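PDB 6OSU: D-alanyl-D-alanine carboxypeptidase (Penicillin binding protein) family protein, which probably trims the terminal D-alanine from peptidoglycan precursor peptides, as a serine-type D-alanyl-D-alanine carboxypeptidase of the peptidase S11 family. Local coordinates for residues A153-F161 with Q172-L182; S291-S302 with L320-N330. All blocks are in the same frame, centred on the assembly; numbering follows the deposited sequence.

Interaction 1 (A153-F161 with Q172-L182)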
loop_
_atom_site.group_PDB
_atom_site.type_symbol
_atom_site.label_atom_id
_atom_site.label_comp_id
_atom_site.label_asym_id
_atom_site.label_seq_id
_atom_site.Cartn_x
_atom_site.Cartn_y
_atom_site.Cartn_z
ATOM N N ALA A 153 10.571 -13.152 3.883
ATOM C CA ALA A 153 9.422 -13.976 3.522
ATOM C C ALA A 153 8.445 -13.233 2.619
ATOM O O ALA A 153 7.822 -13.848 1.745
ATOM C CB ALA A 153 8.712 -14.465 4.782
ATOM N N ILE A 154 8.281 -11.923 2.819
ATOM C CA ILE A 154 7.423 -11.140 1.937
ATOM C C ILE A 154 8.057 -10.954 0.562
ATOM O O ILE A 154 7.351 -10.680 -0.414
ATOM C CB ILE A 154 7.101 -9.786 2.597
ATOM C CG1 ILE A 154 6.467 -10.005 3.971
ATOM C CG2 ILE A 154 6.164 -8.952 1.733
ATOM C CD1 ILE A 154 6.113 -8.724 4.682
ATOM N N GLY A 155 9.367 -11.130 0.449
ATOM C CA GLY A 155 10.066 -10.865 -0.789
ATOM C C GLY A 155 10.768 -9.528 -0.841
ATOM O O GLY A 155 11.146 -9.090 -1.935
ATOM N N MET A 156 10.940 -8.863 0.298
ATOM C CA MET A 156 11.685 -7.610 0.384
ATOM C C MET A 156 13.167 -7.957 0.455
ATOM O O MET A 156 13.757 -8.058 1.532
ATOM C CB MET A 156 11.233 -6.801 1.594
ATOM C CG MET A 156 9.722 -6.650 1.713
ATOM S SD MET A 156 9.218 -5.974 3.307
ATOM C CE MET A 156 10.096 -4.414 3.295
ATOM N N ASN A 157 13.775 -8.144 -0.714
ATOM C CA ASN A 157 15.140 -8.640 -0.799
ATOM C C ASN A 157 16.192 -7.548 -0.672
ATOM O O ASN A 157 17.386 -7.864 -0.616
ATOM C CB ASN A 157 15.345 -9.387 -2.121
ATOM C CG ASN A 157 14.482 -10.627 -2.225
ATOM O OD1 ASN A 157 13.609 -10.716 -3.087
ATOM N ND2 ASN A 157 14.723 -11.593 -1.347
ATOM N N ASN A 158 15.789 -6.282 -0.629
ATOM C CA ASN A 158 16.751 -5.201 -0.458
ATOM C C ASN A 158 16.388 -4.378 0.767
ATOM O O ASN A 158 16.280 -3.150 0.693
ATOM C CB ASN A 158 16.807 -4.329 -1.711
ATOM C CG ASN A 158 17.319 -5.083 -2.920
ATOM O OD1 ASN A 158 18.376 -5.712 -2.872
ATOM N ND2 ASN A 158 16.565 -5.033 -4.011
ATOM N N THR A 159 16.202 -5.053 1.898
ATOM C CA THR A 159 15.719 -4.422 3.118
ATOM C C THR A 159 16.419 -5.049 4.309
ATOM O O THR A 159 16.507 -6.275 4.403
ATOM C CB THR A 159 14.201 -4.583 3.254
ATOM O OG1 THR A 159 13.548 -3.695 2.343
ATOM C CG2 THR A 159 13.740 -4.273 4.669
ATOM N N HIS A 160 16.924 -4.209 5.208
ATOM C CA HIS A 160 17.512 -4.692 6.451
ATOM C C HIS A 160 17.250 -3.666 7.539
ATOM O O HIS A 160 17.677 -2.514 7.420
ATOM C CB HIS A 160 19.011 -4.948 6.307
ATOM C CG HIS A 160 19.633 -5.535 7.533
ATOM N ND1 HIS A 160 19.571 -6.880 7.826
ATOM C CD2 HIS A 160 20.298 -4.956 8.561
ATOM C CE1 HIS A 160 20.187 -7.107 8.973
ATOM N NE2 HIS A 160 20.636 -5.957 9.440
ATOM N N PHE A 161 16.559 -4.086 8.592
ATOM C CA PHE A 161 16.241 -3.222 9.719
ATOM C C PHE A 161 17.267 -3.401 10.830
ATOM O O PHE A 161 17.728 -4.515 11.091
ATOM C CB PHE A 161 14.837 -3.520 10.240
ATOM C CG PHE A 161 13.756 -3.282 9.227
ATOM C CD1 PHE A 161 13.447 -1.994 8.815
ATOM C CD2 PHE A 161 13.046 -4.339 8.686
ATOM C CE1 PHE A 161 12.452 -1.765 7.885
ATOM C CE2 PHE A 161 12.047 -4.120 7.756
ATOM C CZ PHE A 161 11.748 -2.830 7.355
ATOM N N GLN A 172 21.165 -0.206 7.926
ATOM C CA GLN A 172 19.738 0.091 7.939
ATOM C C GLN A 172 19.351 0.594 6.554
ATOM O O GLN A 172 19.820 1.659 6.138
ATOM C CB GLN A 172 19.448 1.135 9.012
ATOM C CG GLN A 172 18.004 1.298 9.420
ATOM C CD GLN A 172 17.823 2.402 10.448
ATOM O OE1 GLN A 172 16.895 3.210 10.355
ATOM N NE2 GLN A 172 18.714 2.446 11.431
ATOM N N TYR A 173 18.502 -0.150 5.846
ATOM C CA TYR A 173 18.094 0.294 4.518
ATOM C C TYR A 173 16.829 -0.422 4.072
ATOM O O TYR A 173 16.455 -1.469 4.607
ATOM C CB TYR A 173 19.202 0.082 3.479
ATOM C CG TYR A 173 19.694 -1.342 3.372
ATOM C CD1 TYR A 173 19.003 -2.285 2.621
ATOM C CD2 TYR A 173 20.860 -1.741 4.012
ATOM C CE1 TYR A 173 19.452 -3.588 2.520
ATOM C CE2 TYR A 173 21.318 -3.040 3.916
ATOM C CZ TYR A 173 20.611 -3.960 3.168
ATOM O OH TYR A 173 21.067 -5.254 3.068
ATOM N N THR A 174 16.183 0.172 3.074
ATOM C CA THR A 174 15.083 -0.438 2.344
ATOM C C THR A 174 15.023 0.229 0.977
ATOM O O THR A 174 15.878 1.050 0.633
ATOM C CB THR A 174 13.752 -0.298 3.089
ATOM O OG1 THR A 174 12.734 -0.993 2.360
ATOM C CG2 THR A 174 13.357 1.169 3.215
ATOM N N THR A 175 14.015 -0.137 0.187
ATOM C CA THR A 175 13.804 0.462 -1.122
ATOM C C THR A 175 12.334 0.821 -1.272
ATOM O O THR A 175 11.473 0.316 -0.548
ATOM C CB THR A 175 14.232 -0.469 -2.275
ATOM O OG1 THR A 175 13.302 -1.554 -2.395
ATOM C CG2 THR A 175 15.630 -1.021 -2.039
ATOM N N ALA A 176 12.053 1.712 -2.225
ATOM C CA ALA A 176 10.668 2.081 -2.490
ATOM C C ALA A 176 9.867 0.878 -2.966
ATOM O O ALA A 176 8.699 0.717 -2.598
ATOM C CB ALA A 176 10.611 3.216 -3.517
ATOM N N HIS A 177 10.486 0.014 -3.772
ATOM C CA HIS A 177 9.809 -1.199 -4.223
ATOM C C HIS A 177 9.527 -2.133 -3.053
ATOM O O HIS A 177 8.423 -2.677 -2.928
ATOM C CB HIS A 177 10.655 -1.901 -5.287
ATOM C CG HIS A 177 9.986 -3.085 -5.913
ATOM N ND1 HIS A 177 10.669 -3.999 -6.687
ATOM C CD2 HIS A 177 8.697 -3.501 -5.890
ATOM C CE1 HIS A 177 9.832 -4.930 -7.107
ATOM N NE2 HIS A 177 8.629 -4.652 -6.638
ATOM N N ASP A 178 10.518 -2.329 -2.178
ATOM C CA ASP A 178 10.322 -3.211 -1.032
ATOM C C ASP A 178 9.233 -2.684 -0.107
ATOM O O ASP A 178 8.445 -3.463 0.442
ATOM C CB ASP A 178 11.633 -3.380 -0.267
ATOM C CG ASP A 178 12.507 -4.483 -0.837
ATOM O OD1 ASP A 178 12.215 -4.967 -1.955
ATOM O OD2 ASP A 178 13.479 -4.877 -0.157
ATOM N N MET A 179 9.170 -1.362 0.076
ATOM C CA MET A 179 8.155 -0.793 0.954
ATOM C C MET A 179 6.764 -0.887 0.341
ATOM O O MET A 179 5.777 -1.037 1.071
ATOM C CB MET A 179 8.505 0.654 1.292
ATOM C CG MET A 179 9.487 0.775 2.446
ATOM S SD MET A 179 8.731 0.237 3.992
ATOM C CE MET A 179 10.182 -0.134 4.981
ATOM N N ALA A 180 6.662 -0.817 -0.988
ATOM C CA ALA A 180 5.373 -1.026 -1.636
ATOM C C ALA A 180 4.927 -2.477 -1.511
ATOM O O ALA A 180 3.734 -2.756 -1.337
ATOM C CB ALA A 180 5.446 -0.605 -3.105
ATOM N N LEU A 181 5.870 -3.416 -1.598
ATOM C CA LEU A 181 5.528 -4.819 -1.388
ATOM C C LEU A 181 4.996 -5.042 0.021
ATOM O O LEU A 181 3.986 -5.730 0.213
ATOM C CB LEU A 181 6.748 -5.700 -1.657
ATOM C CG LEU A 181 7.183 -5.829 -3.122
ATOM C CD1 LEU A 181 8.561 -6.460 -3.231
ATOM C CD2 LEU A 181 6.167 -6.642 -3.914
ATOM N N LEU A 182 5.655 -4.449 1.020
ATOM C CA LEU A 182 5.192 -4.573 2.397
ATOM C C LEU A 182 3.788 -4.000 2.556
ATOM O O LEU A 182 2.907 -4.635 3.150
ATOM C CB LEU A 182 6.171 -3.875 3.341
ATOM C CG LEU A 182 5.753 -3.803 4.811
ATOM C CD1 LEU A 182 5.517 -5.197 5.354
ATOM C CD2 LEU A 182 6.813 -3.075 5.630
HETATM O O HOH W 1 13.028 -6.904 -3.553
HETATM O O HOH W 2 13.651 -3.839 -3.977
#
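With its CG turned anti to the carbonyl carbon (chi1 -86°), Asp178 points its carboxylate out of helix 176-182 into the bend at 156-159, and Thr159, whose OG1 also lies anti to its carbonyl carbon (chi1 -75°), brings its hydroxyl to meet it. Two donors grip Asp178 OD2: Asn158 N on the syn lone pair at 2.7 Å, a somewhat bent bond with 143° at the hydrogen, and Thr159 OG1 on the anti lone pair at 2.8 Å. Waters donate to the other oxygen, OD1, while Thr175 OG1 caps the helix by accepting from Asp178 N. Further along, His160 and Tyr173 form a single antiparallel hydrogen-bonded bridge, with His160 N 2.8 Å from Tyr173 O; His160 CB also sits over one face of the tyrosine ring, a CH-pi contact. At the far end the Met156 sulfur packs on Leu182 CB (3.7 Å), and Ile154 CD1 touches Leu182 CD1 where a Schellman motif at Gly155 ends the preceding helix. The contact thus ties the exit of helix 140-154 to the start of helix 176-189. Helix 66-79 packs against Ile154, Phe161 and Leu182, while strands 39-44 and 298-307 receive Ala176.

Interaction 2 (S291-S302 with L320-N330)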
loop_
_atom_site.group_PDB
_atom_site.type_symbol
_atom_site.label_atom_id
_atom_site.label_comp_id
_atom_site.label_asym_id
_atom_site.label_seq_id
_atom_site.Cartn_x
_atom_site.Cartn_y
_atom_site.Cartn_z
ATOM N N SER A 291 2.030 5.918 1.088
ATOM C CA SER A 291 0.651 6.376 1.056
ATOM C C SER A 291 -0.174 5.474 0.151
ATOM O O SER A 291 0.348 4.816 -0.754
ATOM C CB SER A 291 0.552 7.827 0.576
ATOM O OG SER A 291 1.000 7.941 -0.763
ATOM N N SER A 292 -1.479 5.452 0.410
ATOM C CA SER A 292 -2.412 4.673 -0.385
ATOM C C SER A 292 -3.721 5.436 -0.507
ATOM O O SER A 292 -4.189 6.040 0.461
ATOM C CB SER A 292 -2.661 3.292 0.233
ATOM O OG SER A 292 -3.381 2.461 -0.661
ATOM N N ALA A 293 -4.303 5.409 -1.702
ATOM C CA ALA A 293 -5.564 6.086 -1.961
ATOM C C ALA A 293 -6.452 5.179 -2.797
ATOM O O ALA A 293 -5.975 4.501 -3.708
ATOM C CB ALA A 293 -5.350 7.426 -2.680
ATOM N N LYS A 294 -7.743 5.174 -2.478
ATOM C CA LYS A 294 -8.728 4.354 -3.168
ATOM C C LYS A 294 -9.815 5.255 -3.734
ATOM O O LYS A 294 -10.307 6.150 -3.040
ATOM C CB LYS A 294 -9.330 3.313 -2.218
ATOM C CG LYS A 294 -10.260 2.314 -2.887
ATOM C CD LYS A 294 -10.667 1.209 -1.922
ATOM C CE LYS A 294 -11.389 0.082 -2.647
ATOM N NZ LYS A 294 -11.819 -1.009 -1.728
ATOM N N GLN A 295 -10.180 5.027 -4.993
ATOM C CA GLN A 295 -11.262 5.781 -5.624
ATOM C C GLN A 295 -11.980 4.853 -6.591
ATOM O O GLN A 295 -11.414 4.464 -7.617
ATOM C CB GLN A 295 -10.735 7.022 -6.338
ATOM C CG GLN A 295 -10.702 8.255 -5.453
ATOM C CD GLN A 295 -10.080 9.456 -6.136
ATOM O OE1 GLN A 295 -9.691 9.390 -7.303
ATOM N NE2 GLN A 295 -9.980 10.562 -5.409
ATOM N N ASP A 296 -13.219 4.496 -6.250
ATOM C CA ASP A 296 -14.062 3.631 -7.072
ATOM C C ASP A 296 -13.382 2.282 -7.327
ATOM O O ASP A 296 -13.096 1.893 -8.463
ATOM C CB ASP A 296 -14.450 4.326 -8.382
ATOM C CG ASP A 296 -15.509 3.563 -9.157
ATOM O OD1 ASP A 296 -15.244 3.169 -10.312
ATOM O OD2 ASP A 296 -16.610 3.356 -8.605
ATOM N N GLY A 297 -13.114 1.577 -6.229
ATOM C CA GLY A 297 -12.614 0.215 -6.282
ATOM C C GLY A 297 -11.157 0.103 -6.691
ATOM O O GLY A 297 -10.557 -0.977 -6.627
ATOM N N GLU A 298 -10.570 1.219 -7.114
ATOM C CA GLU A 298 -9.200 1.252 -7.615
ATOM C C GLU A 298 -8.291 1.872 -6.553
ATOM O O GLU A 298 -8.378 3.073 -6.272
ATOM C CB GLU A 298 -9.130 2.025 -8.932
ATOM C CG GLU A 298 -7.789 1.969 -9.636
ATOM C CD GLU A 298 -7.594 0.690 -10.439
ATOM O OE1 GLU A 298 -8.396 -0.257 -10.282
ATOM O OE2 GLU A 298 -6.631 0.635 -11.232
ATOM N N ARG A 299 -7.434 1.049 -5.956
ATOM C CA ARG A 299 -6.510 1.483 -4.919
ATOM C C ARG A 299 -5.081 1.445 -5.441
ATOM O O ARG A 299 -4.661 0.466 -6.068
ATOM C CB ARG A 299 -6.613 0.606 -3.667
ATOM C CG ARG A 299 -5.469 0.830 -2.688
ATOM C CD ARG A 299 -5.489 -0.146 -1.530
ATOM N NE ARG A 299 -6.688 -0.002 -0.714
ATOM C CZ ARG A 299 -6.868 0.959 0.186
ATOM N NH1 ARG A 299 -5.926 1.872 0.392
ATOM N NH2 ARG A 299 -7.996 1.009 0.881
ATOM N N PHE A 300 -4.336 2.509 -5.169
ATOM C CA PHE A 300 -2.930 2.586 -5.528
ATOM C C PHE A 300 -2.084 2.786 -4.282
ATOM O O PHE A 300 -2.527 3.378 -3.294
ATOM C CB PHE A 300 -2.665 3.718 -6.528
ATOM C CG PHE A 300 -2.994 3.354 -7.945
ATOM C CD1 PHE A 300 -2.097 2.624 -8.710
ATOM C CD2 PHE A 300 -4.202 3.731 -8.511
ATOM C CE1 PHE A 300 -2.396 2.282 -10.015
ATOM C CE2 PHE A 300 -4.508 3.394 -9.816
ATOM C CZ PHE A 300 -3.605 2.668 -10.571
ATOM N N ILE A 301 -0.857 2.281 -4.339
ATOM C CA ILE A 301 0.121 2.433 -3.272
ATOM C C ILE A 301 1.300 3.221 -3.822
ATOM O O ILE A 301 1.838 2.885 -4.884
ATOM C CB ILE A 301 0.564 1.064 -2.728
ATOM C CG1 ILE A 301 -0.610 0.380 -2.025
ATOM C CG2 ILE A 301 1.760 1.213 -1.795
ATOM C CD1 ILE A 301 -0.416 -1.109 -1.819
ATOM N N SER A 302 1.685 4.277 -3.116
ATOM C CA SER A 302 2.808 5.113 -3.506
ATOM C C SER A 302 3.799 5.195 -2.360
ATOM O O SER A 302 3.409 5.330 -1.196
ATOM C CB SER A 302 2.357 6.521 -3.895
ATOM O OG SER A 302 2.041 6.595 -5.273
ATOM N N LEU A 320 1.658 11.637 -7.659
ATOM C CA LEU A 320 1.712 10.251 -8.114
ATOM C C LEU A 320 0.356 9.568 -7.984
ATOM O O LEU A 320 -0.104 8.898 -8.916
ATOM C CB LEU A 320 2.772 9.478 -7.329
ATOM C CG LEU A 320 4.230 9.887 -7.519
ATOM C CD1 LEU A 320 5.117 9.085 -6.584
ATOM C CD2 LEU A 320 4.665 9.696 -8.964
ATOM N N LEU A 321 -0.298 9.718 -6.828
ATOM C CA LEU A 321 -1.591 9.071 -6.624
ATOM C C LEU A 321 -2.642 9.611 -7.587
ATOM O O LEU A 321 -3.442 8.845 -8.138
ATOM C CB LEU A 321 -2.051 9.254 -5.178
ATOM C CG LEU A 321 -1.223 8.524 -4.120
ATOM C CD1 LEU A 321 -1.680 8.918 -2.729
ATOM C CD2 LEU A 321 -1.317 7.013 -4.313
ATOM N N ARG A 322 -2.658 10.928 -7.800
ATOM C CA ARG A 322 -3.610 11.519 -8.740
ATOM C C ARG A 322 -3.333 11.058 -10.165
ATOM O O ARG A 322 -4.264 10.791 -10.935
ATOM C CB ARG A 322 -3.548 13.040 -8.644
ATOM C CG ARG A 322 -4.549 13.772 -9.515
ATOM C CD ARG A 322 -4.264 15.269 -9.533
ATOM N NE ARG A 322 -3.551 15.714 -8.335
ATOM C CZ ARG A 322 -2.319 16.221 -8.338
ATOM N NH1 ARG A 322 -1.655 16.361 -9.480
ATOM N NH2 ARG A 322 -1.751 16.596 -7.198
ATOM N N TYR A 323 -2.053 10.959 -10.531
ATOM C CA TYR A 323 -1.681 10.509 -11.868
ATOM C C TYR A 323 -2.135 9.075 -12.118
ATOM O O TYR A 323 -2.687 8.766 -13.182
ATOM C CB TYR A 323 -0.169 10.658 -12.041
ATOM C CG TYR A 323 0.441 9.942 -13.222
ATOM C CD1 TYR A 323 0.418 10.505 -14.492
ATOM C CD2 TYR A 323 1.076 8.715 -13.059
ATOM C CE1 TYR A 323 0.991 9.856 -15.572
ATOM C CE2 TYR A 323 1.652 8.058 -14.130
ATOM C CZ TYR A 323 1.606 8.633 -15.384
ATOM O OH TYR A 323 2.182 7.979 -16.448
ATOM N N ALA A 324 -1.932 8.187 -11.139
ATOM C CA ALA A 324 -2.327 6.792 -11.315
ATOM C C ALA A 324 -3.842 6.632 -11.319
ATOM O O ALA A 324 -4.392 5.892 -12.144
ATOM C CB ALA A 324 -1.704 5.926 -10.222
ATOM N N LEU A 325 -4.536 7.320 -10.409
ATOM C CA LEU A 325 -5.977 7.125 -10.268
ATOM C C LEU A 325 -6.756 7.682 -11.454
ATOM O O LEU A 325 -7.857 7.200 -11.749
ATOM C CB LEU A 325 -6.465 7.769 -8.971
ATOM C CG LEU A 325 -6.095 7.058 -7.668
ATOM C CD1 LEU A 325 -6.243 8.000 -6.482
ATOM C CD2 LEU A 325 -6.956 5.818 -7.478
ATOM N N SER A 326 -6.215 8.684 -12.147
ATOM C CA SER A 326 -6.948 9.355 -13.211
ATOM C C SER A 326 -6.563 8.897 -14.612
ATOM O O SER A 326 -7.282 9.214 -15.566
ATOM C CB SER A 326 -6.749 10.872 -13.114
ATOM O OG SER A 326 -5.413 11.216 -13.432
ATOM N N LYS A 327 -5.457 8.172 -14.773
ATOM C CA LYS A 327 -5.010 7.772 -16.099
ATOM C C LYS A 327 -4.960 6.267 -16.309
ATOM O O LYS A 327 -4.682 5.829 -17.430
ATOM C CB LYS A 327 -3.630 8.377 -16.397
ATOM C CG LYS A 327 -3.605 9.887 -16.253
ATOM C CD LYS A 327 -2.658 10.541 -17.234
ATOM C CE LYS A 327 -3.092 11.971 -17.516
ATOM N NZ LYS A 327 -4.445 12.013 -18.141
ATOM N N TYR A 328 -5.240 5.462 -15.286
ATOM C CA TYR A 328 -5.088 4.018 -15.378
ATOM C C TYR A 328 -6.393 3.325 -15.005
ATOM O O TYR A 328 -7.374 3.955 -14.600
ATOM C CB TYR A 328 -3.929 3.531 -14.503
ATOM C CG TYR A 328 -2.582 3.809 -15.120
ATOM C CD1 TYR A 328 -1.964 2.868 -15.933
ATOM C CD2 TYR A 328 -1.935 5.021 -14.912
ATOM C CE1 TYR A 328 -0.734 3.116 -16.511
ATOM C CE2 TYR A 328 -0.703 5.280 -15.487
ATOM C CZ TYR A 328 -0.109 4.321 -16.286
ATOM O OH TYR A 328 1.114 4.571 -16.862
ATOM N N GLU A 329 -6.382 2.002 -15.134
ATOM C CA GLU A 329 -7.595 1.201 -15.118
ATOM C C GLU A 329 -7.202 -0.263 -15.005
ATOM O O GLU A 329 -6.200 -0.682 -15.594
ATOM C CB GLU A 329 -8.403 1.444 -16.399
ATOM C CG GLU A 329 -9.873 1.125 -16.316
ATOM C CD GLU A 329 -10.649 1.760 -17.456
ATOM O OE1 GLU A 329 -10.452 1.345 -18.617
ATOM O OE2 GLU A 329 -11.440 2.693 -17.194
ATOM N N ASN A 330 -7.979 -1.029 -14.245
ATOM C CA ASN A 330 -7.789 -2.471 -14.137
ATOM C C ASN A 330 -8.734 -3.158 -15.112
ATOM O O ASN A 330 -9.948 -2.920 -15.079
ATOM C CB ASN A 330 -8.029 -2.961 -12.708
ATOM C CG ASN A 330 -6.827 -2.741 -11.807
ATOM O OD1 ASN A 330 -5.829 -2.147 -12.217
ATOM N ND2 ASN A 330 -6.917 -3.215 -10.572
HETATM O O HOH W 3 -9.882 0.049 -12.705
#
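This is a buried, largely apolar helix-on-sheet contact: the end of helix 310-327 packs on the face of the hairpin of strands 288-295 and 298-307 in the five-stranded antiparallel sheet, its axis about 30° from the strand lines. The axis of segment 320-327 comes within 8.8 Å of that of strand 298-302. Phe300 and Ala324 meet at the middle. With its CG anti to the carbonyl carbon (chi1 -81°), Phe300 presents one ring face to the helix, and Ala324 CB stands over the ring centre, 3.5 Å from the centroid and almost on the normal, a CH-pi contact. Leu325 CD2 comes to the edge of the same ring, 3.6 Å from Phe300 CD2, so the aromatic group is held from a face and from its rim. The other branch of this leucine, CD1, reaches over the hairpin to Ala293 CB (3.9 Å).

One turn earlier, Leu321 spreads its two methyls over both strands: CD1 lies 3.5 Å from Ser291 OG, and CD2 is equally close to Ser302 OG. The Ser302 hydroxyl is satisfied by a hydrogen bond to Thr42 OG1 of the adjoining strand.

Near the turn, the side chains of Glu298, bent at chi2, and Asn330 cross obliquely, carboxylate and amide planes 71° apart. Glu298 OE2 lies close to Asp44 OD2, a like charge; the salt bridge from Arg46 to Glu298 OE1 probably eases this crowding. A water accepting from Asn330 N at 2.7 Å donates weakly to OE1. A type I' turn from Gln295 to Glu298 closes the hairpin. Strands 39-44 and 50-54 carry the packing on, with Val51 touching both Phe300 and Ala324. The helix closing the catalytic domain thus covers one sheet face and helix 176-189 the other, where Ile301 touches Ala183 and Arg184, as in the fold shared by penicillin-binding proteins and beta-lactamases.

Interaction 1 closes before interaction 2 opens along the chain, and their centres lie 22 Å apart, yet they touch: Ala180 CA is 4.3 Å from Ile301 CG2. The sheet separates helix 176-189 of interaction 1 from helix 310-327 of interaction 2. Phe300 and Ser302 face helix 310-327, whereas Ile301, on the alternate side of the same strand, packs toward helix 176-189. Both contacts come near the predicted active site without being part of it. In interaction 1 the side chain of Phe161 is about 8 Å from that of Lys67, the predicted proton acceptor, and that of Met179 about 8 Å from Lys278, the predicted substrate-binding residue. In interaction 2 the Ser291 side chain is likewise about 8 Å from that of Lys278.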